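Trehalose-6-phosphate phosphatase (Candida albicans, PDB 5DXF) belongs to glycosyltransferase family 20 and is expected to share the GT-B architecture of two Rossmann-like domains facing each other across a cleft. Local coordinates at residues G336-D341 with L369-S374; G345-L350 with E384-E389. All blocks are in the same frame, centred on the assembly; numbering follows the deposited sequence.

Contact 1. Residues G336-D341 with L369-S374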
ATOM      1  N   GLY A 336      14.438   6.680  -2.661  1.00 49.77           N
ATOM      2  CA  GLY A 336      13.338   5.917  -2.101  1.00 42.36           C
ATOM      3  C   GLY A 336      12.259   6.816  -1.530  1.00 39.86           C
ATOM      4  O   GLY A 336      12.530   7.950  -1.129  1.00 43.21           O
ATOM      5  N   ARG A 337      11.026   6.316  -1.512  1.00 37.74           N
ATOM      6  CA  ARG A 337       9.924   7.013  -0.857  1.00 45.01           C
ATOM      7  C   ARG A 337       9.144   6.055   0.031  1.00 53.94           C
ATOM      8  O   ARG A 337       8.526   5.106  -0.454  1.00 46.92           O
ATOM      9  CB  ARG A 337       8.978   7.655  -1.873  1.00 46.23           C
ATOM     10  CG  ARG A 337       7.888   8.494  -1.209  1.00 44.24           C
ATOM     11  CD  ARG A 337       6.971   9.187  -2.209  1.00 57.33           C
ATOM     12  NE  ARG A 337       6.072   8.256  -2.886  1.00 69.43           N
ATOM     13  CZ  ARG A 337       5.058   8.628  -3.664  1.00 74.34           C
ATOM     14  NH1 ARG A 337       4.808   9.914  -3.863  1.00 61.21           N
ATOM     15  NH2 ARG A 337       4.292   7.712  -4.240  1.00 67.90           N
ATOM     16  N   ASP A 338       9.171   6.311   1.333  1.00 54.67           N
ATOM     17  CA  ASP A 338       8.472   5.460   2.283  1.00 53.79           C
ATOM     18  C   ASP A 338       7.829   6.296   3.377  1.00 51.02           C
ATOM     19  O   ASP A 338       8.298   7.387   3.686  1.00 50.23           O
ATOM     20  CB  ASP A 338       9.431   4.438   2.902  1.00 51.26           C
ATOM     21  CG  ASP A 338      10.119   3.576   1.862  1.00 59.72           C
ATOM     22  OD1 ASP A 338       9.528   2.556   1.452  1.00 71.27           O
ATOM     23  OD2 ASP A 338      11.249   3.919   1.457  1.00 54.04           O
ATOM     24  N   ARG A 339       6.747   5.785   3.955  1.00 52.55           N
ATOM     25  CA  ARG A 339       6.175   6.392   5.148  1.00 56.32           C
ATOM     26  C   ARG A 339       7.124   6.172   6.321  1.00 55.23           C
ATOM     27  O   ARG A 339       7.782   5.135   6.404  1.00 52.56           O
ATOM     28  CB  ARG A 339       4.797   5.806   5.456  1.00 54.74           C
ATOM     29  CG  ARG A 339       3.689   6.306   4.544  1.00 64.91           C
ATOM     30  CD  ARG A 339       2.373   5.609   4.846  1.00 81.31           C
ATOM     31  NE  ARG A 339       1.230   6.324   4.285  1.00 97.13           N
ATOM     32  CZ  ARG A 339      -0.038   5.978   4.484  1.00 99.77           C
ATOM     33  NH1 ARG A 339      -0.331   4.921   5.228  1.00 97.16           N
ATOM     34  NH2 ARG A 339      -1.014   6.689   3.937  1.00 93.81           N
ATOM     35  N   LEU A 340       7.184   7.115   7.246  1.00 51.47           N
ATOM     36  CA  LEU A 340       8.109   6.956   8.344  1.00 59.07           C
ATOM     37  C   LEU A 340       7.409   6.098   9.368  1.00 59.72           C
ATOM     38  O   LEU A 340       6.525   6.549  10.068  1.00 61.62           O
ATOM     39  CB  LEU A 340       8.455   8.305   8.945  1.00 58.21           C
ATOM     40  CG  LEU A 340       9.743   8.951   8.461  1.00 47.83           C
ATOM     41  CD1 LEU A 340      10.125  10.139   9.329  1.00 41.91           C
ATOM     42  CD2 LEU A 340      10.848   7.922   8.432  1.00 46.19           C
ATOM     43  N   ASP A 341       7.837   4.848   9.439  1.00 59.10           N
ATOM     44  CA  ASP A 341       7.141   3.815  10.170  1.00 51.96           C
ATOM     45  C   ASP A 341       8.086   2.717  10.580  1.00 52.41           C
ATOM     46  O   ASP A 341       9.197   2.648  10.099  1.00 51.86           O
ATOM     47  CB  ASP A 341       6.059   3.218   9.301  1.00 20.00           C
ATOM     48  CG  ASP A 341       4.712   3.380   9.898  1.00 20.00           C
ATOM     49  OD1 ASP A 341       4.638   3.470  11.135  1.00 20.00           O
ATOM     50  OD2 ASP A 341       3.727   3.425   9.143  1.00 20.00           O
ATOM     51  N   LEU A 369      22.120   9.547  -0.837  1.00 48.87           N
ATOM     52  CA  LEU A 369      20.856   8.874  -0.558  1.00 39.90           C
ATOM     53  C   LEU A 369      19.739   9.902  -0.417  1.00 41.95           C
ATOM     54  O   LEU A 369      19.777  10.748   0.476  1.00 38.66           O
ATOM     55  CB  LEU A 369      20.966   8.018   0.711  1.00 49.73           C
ATOM     56  CG  LEU A 369      19.778   7.135   1.118  1.00 40.21           C
ATOM     57  CD1 LEU A 369      20.261   5.858   1.787  1.00 46.21           C
ATOM     58  CD2 LEU A 369      18.836   7.879   2.049  1.00 43.93           C
ATOM     59  N   ILE A 370      18.749   9.831  -1.301  1.00 41.89           N
ATOM     60  CA  ILE A 370      17.600  10.727  -1.229  1.00 39.15           C
ATOM     61  C   ILE A 370      16.376   9.986  -0.706  1.00 40.10           C
ATOM     62  O   ILE A 370      15.879   9.057  -1.345  1.00 47.24           O
ATOM     63  CB  ILE A 370      17.274  11.349  -2.603  1.00 48.91           C
ATOM     64  CG1 ILE A 370      18.433  12.233  -3.066  1.00 50.56           C
ATOM     65  CG2 ILE A 370      15.981  12.154  -2.533  1.00 41.47           C
ATOM     66  CD1 ILE A 370      18.367  12.615  -4.523  1.00 62.62           C
ATOM     67  N   GLN A 371      15.903  10.398   0.467  1.00 43.01           N
ATOM     68  CA  GLN A 371      14.723   9.798   1.077  1.00 41.83           C
ATOM     69  C   GLN A 371      13.609  10.827   1.236  1.00 39.00           C
ATOM     70  O   GLN A 371      13.783  11.839   1.917  1.00 42.39           O
ATOM     71  CB  GLN A 371      15.069   9.186   2.440  1.00 42.11           C
ATOM     72  CG  GLN A 371      13.933   8.390   3.069  1.00 36.71           C
ATOM     73  CD  GLN A 371      13.630   7.113   2.312  1.00 46.57           C
ATOM     74  OE1 GLN A 371      14.522   6.499   1.727  1.00 48.32           O
ATOM     75  NE2 GLN A 371      12.366   6.708   2.316  1.00 43.98           N
ATOM     76  N   VAL A 372      12.476  10.572   0.591  1.00 35.66           N
ATOM     77  CA  VAL A 372      11.281  11.378   0.803  1.00 41.45           C
ATOM     78  C   VAL A 372      10.294  10.568   1.637  1.00 45.32           C
ATOM     79  O   VAL A 372       9.928   9.450   1.274  1.00 50.71           O
ATOM     80  CB  VAL A 372      10.637  11.821  -0.527  1.00 43.01           C
ATOM     81  CG1 VAL A 372      10.774  10.727  -1.572  1.00 53.24           C
ATOM     82  CG2 VAL A 372       9.173  12.189  -0.317  1.00 44.01           C
ATOM     83  N   SER A 373       9.878  11.132   2.766  1.00 45.47           N
ATOM     84  CA  SER A 373       9.072  10.392   3.728  1.00 46.46           C
ATOM     85  C   SER A 373       7.690  10.996   3.945  1.00 48.26           C
ATOM     86  O   SER A 373       7.482  12.195   3.767  1.00 46.11           O
ATOM     87  CB  SER A 373       9.810  10.293   5.064  1.00 40.76           C
ATOM     88  OG  SER A 373      10.338  11.550   5.446  1.00 50.10           O
ATOM     89  N   SER A 374       6.752  10.141   4.335  1.00 56.75           N
ATOM     90  CA  SER A 374       5.391  10.553   4.644  1.00 54.72           C
ATOM     91  C   SER A 374       5.153  10.389   6.144  1.00 61.64           C
ATOM     92  O   SER A 374       5.703   9.478   6.759  1.00 56.87           O
ATOM     93  CB  SER A 374       4.388   9.730   3.834  1.00 66.26           C
ATOM     94  OG  SER A 374       4.811   9.602   2.486  1.00 68.18           O
TER
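K349 NZ forms a salt bridge to D338 OD2 and a hydrogen bond to Q371 OE1, and its charge would be expected to stabilise the ionised carboxylate. The two residues it grips are also joined directly, by a hydrogen bond from Q371 NE2 to D338 OD2, 3.1 Å long with an N-H...O angle of 160°. This bond uses the anti lone pair of OD2, and the carboxylate and amide are nearly coplanar, 15° apart. The Q371 chain bends at its second torsion to bring the amide there.

Backbone bonds join the two strands in parallel register. G336 N donates to I370 O at 3.1 Å and V372 N to G336 O at 3.1 Å, both nearly along the C=O axis. D338 repeats the pattern with V372 O and S374 N, but S374 N reaches D338 O at 3.2 Å from 31° above the carbonyl plane. The bonding continues past the strand 332-339, where L340 N donates to S374 O at 2.8 Å. These strands are the two β elements of a β-α-β unit in a Rossmann-like domain, with helix 346-359 between them in sequence.

On the sheet face carrying R337 and V372, the side chains run alongside each other, with R337 CB 3.6 Å from V372 CG1. R337 also makes a cation-pi contact with Y418. Farther along this face, R339 CG lies 3.6 Å from S374 CB. On the D338 face, L340 CG rests 3.7 Å from S373 CB, while S373 OG is hydrogen-bonded to H408.

Contact 2. Residues G345-L350 with E384-E389; sequences GVIQKL and ETRVTE
V387 is the hub of this apolar contact: its CG2 faces I347 and its CG1 faces L350, with V346 CG1 near both. V387 CG2 meets I347 CG1 at 3.6 Å and V346 CG1 at 3.9 Å, the V346 side chain crossing that of V387 at about a right angle. V387 CG1 lies 3.6 Å from L350 CD1. All four residues are buried. No hydrogen bond links the two segments; they are held by van der Waals packing, which includes L350 CD1 against the backbone V387 O at 3.4 Å. The short helical segments run almost parallel, 13° apart, with their axes 9.5 Å from each other at closest approach.

Toward solvent the contact thins to one pairing. R386 is exposed, and a bend at its third torsion (63°) brings the guanidinium across the end of I347, the two side chains crossing at about a right angle. The I347 CD1 methyl sits over the centre of one guanidinium face, 3.8 Å above the plane, so the arginine lies against the edge of the apolar patch by its flat side.

Farther along helix 381-398, I390 packs on I347 and L350, and I391 on L350, while L340 from the loop after strand 332-339 touches both V346 and V387 on the side of the parallel sheet.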
ATOM      1  N   GLY A 345      10.752   0.254   7.160  1.00 47.75           N
ATOM      2  CA  GLY A 345      12.168  -0.049   7.276  1.00 40.61           C
ATOM      3  C   GLY A 345      13.155   1.009   6.819  1.00 38.83           C
ATOM      4  O   GLY A 345      14.169   0.686   6.201  1.00 42.10           O
ATOM      5  N   VAL A 346      12.874   2.269   7.131  1.00 45.34           N
ATOM      6  CA  VAL A 346      13.787   3.357   6.795  1.00 42.97           C
ATOM      7  C   VAL A 346      15.054   3.268   7.645  1.00 48.07           C
ATOM      8  O   VAL A 346      16.162   3.515   7.162  1.00 47.52           O
ATOM      9  CB  VAL A 346      13.120   4.733   6.991  1.00 41.38           C
ATOM     10  CG1 VAL A 346      14.097   5.855   6.667  1.00 41.35           C
ATOM     11  CG2 VAL A 346      11.876   4.843   6.125  1.00 49.44           C
ATOM     12  N   ILE A 347      14.877   2.902   8.910  1.00 41.35           N
ATOM     13  CA  ILE A 347      15.986   2.746   9.847  1.00 45.16           C
ATOM     14  C   ILE A 347      17.009   1.726   9.352  1.00 43.86           C
ATOM     15  O   ILE A 347      18.215   1.977   9.384  1.00 51.44           O
ATOM     16  CB  ILE A 347      15.473   2.324  11.238  1.00 51.00           C
ATOM     17  CG1 ILE A 347      14.704   3.475  11.887  1.00 52.89           C
ATOM     18  CG2 ILE A 347      16.626   1.881  12.126  1.00 49.19           C
ATOM     19  CD1 ILE A 347      13.885   3.067  13.086  1.00 53.81           C
ATOM     20  N   GLN A 348      16.521   0.579   8.889  1.00 44.04           N
ATOM     21  CA  GLN A 348      17.390  -0.472   8.375  1.00 47.83           C
ATOM     22  C   GLN A 348      18.129  -0.002   7.125  1.00 44.65           C
ATOM     23  O   GLN A 348      19.296  -0.339   6.916  1.00 54.76           O
ATOM     24  CB  GLN A 348      16.587  -1.741   8.072  1.00 46.76           C
ATOM     25  CG  GLN A 348      16.112  -2.497   9.309  1.00 56.48           C
ATOM     26  CD  GLN A 348      15.003  -1.781  10.055  1.00 55.01           C
ATOM     27  OE1 GLN A 348      14.151  -1.132   9.450  1.00 53.96           O
ATOM     28  NE2 GLN A 348      15.013  -1.890  11.378  1.00 55.95           N
ATOM     29  N   LYS A 349      17.439   0.782   6.302  1.00 46.00           N
ATOM     30  CA  LYS A 349      18.034   1.349   5.098  1.00 41.35           C
ATOM     31  C   LYS A 349      19.187   2.280   5.454  1.00 50.96           C
ATOM     32  O   LYS A 349      20.260   2.216   4.851  1.00 42.90           O
ATOM     33  CB  LYS A 349      16.981   2.104   4.285  1.00 47.14           C
ATOM     34  CG  LYS A 349      17.495   2.680   2.975  1.00 40.75           C
ATOM     35  CD  LYS A 349      16.443   3.550   2.302  1.00 48.72           C
ATOM     36  CE  LYS A 349      15.114   2.821   2.174  1.00 56.48           C
ATOM     37  NZ  LYS A 349      14.121   3.609   1.391  1.00 56.81           N
ATOM     38  N   LEU A 350      18.960   3.136   6.444  1.00 48.39           N
ATOM     39  CA  LEU A 350      19.967   4.101   6.871  1.00 40.54           C
ATOM     40  C   LEU A 350      21.156   3.426   7.551  1.00 49.07           C
ATOM     41  O   LEU A 350      22.298   3.853   7.382  1.00 48.03           O
ATOM     42  CB  LEU A 350      19.345   5.134   7.809  1.00 48.17           C
ATOM     43  CG  LEU A 350      18.250   6.001   7.188  1.00 40.91           C
ATOM     44  CD1 LEU A 350      17.664   6.937   8.227  1.00 42.99           C
ATOM     45  CD2 LEU A 350      18.788   6.782   5.999  1.00 35.29           C
ATOM     46  N   GLU A 384      10.706   8.481  13.850  1.00 57.74           N
ATOM     47  CA  GLU A 384      11.202   9.709  13.244  1.00 53.18           C
ATOM     48  C   GLU A 384      12.460  10.190  13.966  1.00 51.31           C
ATOM     49  O   GLU A 384      13.405  10.659  13.333  1.00 46.67           O
ATOM     50  CB  GLU A 384      10.127  10.799  13.259  1.00 51.82           C
ATOM     51  CG  GLU A 384      10.537  12.059  12.514  1.00 69.53           C
ATOM     52  CD  GLU A 384       9.541  13.194  12.665  1.00 74.27           C
ATOM     53  OE1 GLU A 384       8.341  12.927  12.889  1.00 78.81           O
ATOM     54  OE2 GLU A 384       9.970  14.362  12.560  1.00 62.03           O
ATOM     55  N   THR A 385      12.479  10.040  15.289  1.00 43.71           N
ATOM     56  CA  THR A 385      13.618  10.472  16.099  1.00 45.38           C
ATOM     57  C   THR A 385      14.870   9.637  15.814  1.00 39.11           C
ATOM     58  O   THR A 385      15.969  10.176  15.676  1.00 43.02           O
ATOM     59  CB  THR A 385      13.290  10.403  17.610  1.00 46.05           C
ATOM     60  OG1 THR A 385      12.193  11.277  17.905  1.00 47.19           O
ATOM     61  CG2 THR A 385      14.491  10.829  18.442  1.00 35.06           C
ATOM     62  N   ARG A 386      14.695   8.322  15.724  1.00 43.10           N
ATOM     63  CA  ARG A 386      15.804   7.412  15.444  1.00 48.25           C
ATOM     64  C   ARG A 386      16.339   7.605  14.027  1.00 42.45           C
ATOM     65  O   ARG A 386      17.545   7.771  13.833  1.00 45.87           O
ATOM     66  CB  ARG A 386      15.373   5.957  15.639  1.00 58.15           C
ATOM     67  CG  ARG A 386      15.051   5.576  17.074  1.00 76.97           C
ATOM     68  CD  ARG A 386      14.557   4.140  17.141  1.00 77.61           C
ATOM     69  NE  ARG A 386      15.587   3.202  16.706  1.00 97.35           N
ATOM     70  CZ  ARG A 386      15.383   1.905  16.508  1.00 86.77           C
ATOM     71  NH1 ARG A 386      14.180   1.384  16.701  1.00 74.13           N
ATOM     72  NH2 ARG A 386      16.383   1.131  16.110  1.00 88.59           N
ATOM     73  N   VAL A 387      15.433   7.566  13.050  1.00 39.36           N
ATOM     74  CA  VAL A 387      15.762   7.834  11.646  1.00 47.86           C
ATOM     75  C   VAL A 387      16.590   9.097  11.517  1.00 45.81           C
ATOM     76  O   VAL A 387      17.652   9.119  10.876  1.00 50.34           O
ATOM     77  CB  VAL A 387      14.494   7.997  10.772  1.00 47.16           C
ATOM     78  CG1 VAL A 387      14.810   8.780   9.497  1.00 42.72           C
ATOM     79  CG2 VAL A 387      13.888   6.641  10.440  1.00 49.18           C
ATOM     80  N   THR A 388      16.075  10.144  12.147  1.00 38.89           N
ATOM     81  CA  THR A 388      16.694  11.450  12.146  1.00 51.50           C
ATOM     82  C   THR A 388      18.081  11.451  12.789  1.00 44.96           C
ATOM     83  O   THR A 388      19.013  12.079  12.282  1.00 47.44           O
ATOM     84  CB  THR A 388      15.793  12.436  12.877  1.00 39.91           C
ATOM     85  OG1 THR A 388      14.665  12.753  12.051  1.00 45.67           O
ATOM     86  CG2 THR A 388      16.530  13.662  13.174  1.00 63.06           C
ATOM     87  N   GLU A 389      18.207  10.747  13.908  1.00 46.67           N
ATOM     88  CA  GLU A 389      19.487  10.624  14.594  1.00 46.77           C
ATOM     89  C   GLU A 389      20.526   9.959  13.694  1.00 41.83           C
ATOM     90  O   GLU A 389      21.666  10.423  13.595  1.00 44.95           O
ATOM     91  CB  GLU A 389      19.319   9.837  15.899  1.00 43.70           C
ATOM     92  CG  GLU A 389      20.623   9.545  16.634  1.00 47.63           C
ATOM     93  CD  GLU A 389      20.402   8.935  18.009  1.00 83.14           C
ATOM     94  OE1 GLU A 389      21.364   8.375  18.577  1.00 83.69           O
ATOM     95  OE2 GLU A 389      19.267   9.024  18.524  1.00 81.88           O
TER

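Overall arrangement
The contacts lie in adjacent layers of one α/β domain: contact 1 in its parallel sheet, contact 2 between two helices that cover it. The centres of the two contacts are about 10 Å apart. Along the chain the segments alternate, in the order strand 332-339, helix 346-359, strand 367-374, helix 381-398, so each contact pairs successive elements of the same kind. This alternating β-α order, with helices packed on a parallel sheet, is that of a Rossmann-like domain. In this protein the two layers are bridged by the buried charge of K349, reaching down from the helix layer, and by the apolar side chain of L340, reaching up from the end of its strand.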